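Local coordinates for replication protein A (Methanococcus maripaludis, PDB 3E0E) that probably binds DNA through OB-fold domains such as the one held in this fragment of the longer replication protein, at residues Y3-S6 and E7-P10. Numbering follows the deposited sequence.
Sequences YKIS and ELMP
E7 folds back on K4 in a short 3-10 turn, a local contact in the loop linking strands 2-3 and 12-29. Two i to i+3 backbone bonds wind the turn: E7 N donates to K4 O at 2.9 Å, and L8 N reaches I5 O at 3.2 Å. The E7 side chain adds a third link. Extended beyond CG (chi2 178°), it runs back past the K4 carbonyl until OE1 accepts the backbone N-H of K4 at 2.9 Å, a fairly straight bond (162°) meeting the carboxylate on its anti side, tilted 27° out of its plane. E7 OE1 also lies at the edge of the Y3 ring, 3.8 Å from Y3 CD1, with ring and carboxylate planes nearly perpendicular. Cutting E7 back to an alanine is likely to leave the K4 amide without this acceptor and the start of the turn freer to move. On the apolar side, L8 CD2 packs 3.9 Å from Y3 CB while CD1 lies near I5 CG2; I5 and L8 both continue onto I16 and I51. D46 and T48 receive the amides of I5 and S6. A 3-10 turn with a glutamate bonded back to its first amide thus lays the N-terminal segment against an OB-fold beta-barrel.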
ATOM      1  N   TYR A   3       1.848 -12.492   3.039  1.00 19.17           N
ATOM      2  CA  TYR A   3       0.414 -12.673   3.174  1.00 17.04           C
ATOM      3  C   TYR A   3      -0.378 -12.384   1.923  1.00 15.37           C
ATOM      4  O   TYR A   3       0.030 -11.589   1.078  1.00 13.90           O
ATOM      5  CB  TYR A   3      -0.124 -11.755   4.267  1.00 15.61           C
ATOM      6  CG  TYR A   3       0.139 -12.214   5.676  1.00 15.67           C
ATOM      7  CD1 TYR A   3      -0.568 -13.282   6.221  1.00 18.04           C
ATOM      8  CD2 TYR A   3       1.053 -11.550   6.483  1.00 13.15           C
ATOM      9  CE1 TYR A   3      -0.380 -13.667   7.540  1.00 19.24           C
ATOM     10  CE2 TYR A   3       1.248 -11.927   7.807  1.00 15.96           C
ATOM     11  CZ  TYR A   3       0.524 -12.981   8.328  1.00 17.42           C
ATOM     12  OH  TYR A   3       0.662 -13.322   9.651  1.00 19.17           O
ATOM     13  N   LYS A   4      -1.517 -13.055   1.815  1.00 14.51           N
ATOM     14  CA  LYS A   4      -2.438 -12.802   0.724  1.00 13.04           C
ATOM     15  C   LYS A   4      -3.352 -11.788   1.395  1.00 12.82           C
ATOM     16  O   LYS A   4      -3.534 -11.823   2.616  1.00 11.71           O
ATOM     17  CB  LYS A   4      -3.209 -14.070   0.351  1.00 13.31           C
ATOM     18  CG  LYS A   4      -2.373 -15.109  -0.386  1.00 18.01           C
ATOM     19  CD  LYS A   4      -1.911 -14.575  -1.740  1.00 19.85           C
ATOM     20  CE  LYS A   4      -1.162 -15.624  -2.546  1.00 23.63           C
ATOM     21  NZ  LYS A   4      -0.765 -15.097  -3.885  1.00 23.51           N
ATOM     22  N   ILE A   5      -3.915 -10.873   0.621  1.00 11.52           N
ATOM     23  CA  ILE A   5      -4.779  -9.855   1.187  1.00 11.91           C
ATOM     24  C   ILE A   5      -5.942 -10.444   1.983  1.00 13.24           C
ATOM     25  O   ILE A   5      -6.355  -9.875   2.987  1.00 12.04           O
ATOM     26  CB  ILE A   5      -5.304  -8.917   0.079  1.00 11.42           C
ATOM     27  CG1 ILE A   5      -4.133  -8.105  -0.492  1.00 11.76           C
ATOM     28  CG2 ILE A   5      -6.388  -8.002   0.628  1.00 12.79           C
ATOM     29  CD1 ILE A   5      -4.483  -7.251  -1.709  1.00 12.19           C
ATOM     30  N   SER A   6      -6.449 -11.596   1.550  1.00 15.74           N
ATOM     31  CA  SER A   6      -7.564 -12.230   2.251  1.00 13.82           C
ATOM     32  C   SER A   6      -7.170 -12.753   3.631  1.00 14.63           C
ATOM     33  O   SER A   6      -8.033 -13.022   4.466  1.00 16.32           O
ATOM     34  CB  SER A   6      -8.125 -13.385   1.418  1.00 14.45           C
ATOM     35  OG  SER A   6      -7.158 -14.405   1.235  1.00 16.03           O
ATOM     36  N   GLU A   7      -5.870 -12.890   3.872  1.00 14.11           N
ATOM     37  CA  GLU A   7      -5.391 -13.403   5.151  1.00 14.74           C
ATOM     38  C   GLU A   7      -5.117 -12.304   6.166  1.00 15.30           C
ATOM     39  O   GLU A   7      -4.903 -12.578   7.345  1.00 14.18           O
ATOM     40  CB  GLU A   7      -4.117 -14.223   4.935  1.00 16.79           C
ATOM     41  CG  GLU A   7      -4.272 -15.328   3.904  1.00 17.17           C
ATOM     42  CD  GLU A   7      -2.986 -16.103   3.678  1.00 21.48           C
ATOM     43  OE1 GLU A   7      -1.944 -15.467   3.407  1.00 19.27           O
ATOM     44  OE2 GLU A   7      -3.016 -17.349   3.764  1.00 22.15           O
ATOM     45  N   LEU A   8      -5.125 -11.056   5.712  1.00 14.80           N
ATOM     46  CA  LEU A   8      -4.863  -9.936   6.609  1.00 15.40           C
ATOM     47  C   LEU A   8      -5.905  -9.791   7.715  1.00 16.80           C
ATOM     48  O   LEU A   8      -7.085 -10.083   7.516  1.00 18.23           O
ATOM     49  CB  LEU A   8      -4.782  -8.634   5.809  1.00 14.08           C
ATOM     50  CG  LEU A   8      -3.669  -8.583   4.759  1.00 13.72           C
ATOM     51  CD1 LEU A   8      -3.765  -7.272   3.997  1.00 14.70           C
ATOM     52  CD2 LEU A   8      -2.309  -8.729   5.428  1.00 14.92           C
HETATM   53  N   MSE A   9      -5.447  -9.346   8.881  1.00 16.90           N
HETATM   54  CA  MSE A   9      -6.300  -9.128  10.045  0.50 17.70           C
HETATM   55  C   MSE A   9      -5.916  -7.791  10.672  1.00 17.77           C
HETATM   56  O   MSE A   9      -4.801  -7.308  10.488  1.00 18.55           O
HETATM   57  CB  MSE A   9      -6.098 -10.231  11.091  0.50 17.47           C
HETATM   58  CG  MSE A   9      -6.317 -11.647  10.600  0.50 19.02           C
HETATM   59 SE   MSE A   9      -6.124 -12.838  11.950  0.50 18.97          SE
HETATM   60  CE  MSE A   9      -7.842 -13.166  12.348  0.50 20.62           C
ATOM     61  N   PRO A  10      -6.839  -7.174  11.422  1.00 19.19           N
ATOM     62  CA  PRO A  10      -6.553  -5.889  12.068  1.00 18.19           C
ATOM     63  C   PRO A  10      -5.439  -6.052  13.104  1.00 19.87           C
ATOM     64  O   PRO A  10      -5.314  -7.109  13.725  1.00 19.62           O
ATOM     65  CB  PRO A  10      -7.885  -5.527  12.720  1.00 19.40           C
ATOM     66  CG  PRO A  10      -8.894  -6.197  11.828  1.00 18.72           C
ATOM     67  CD  PRO A  10      -8.255  -7.538  11.587  1.00 18.73           C
TER
HETATM   68  O   HOH W   1      -9.288  -9.995   5.689  1.00 33.38           O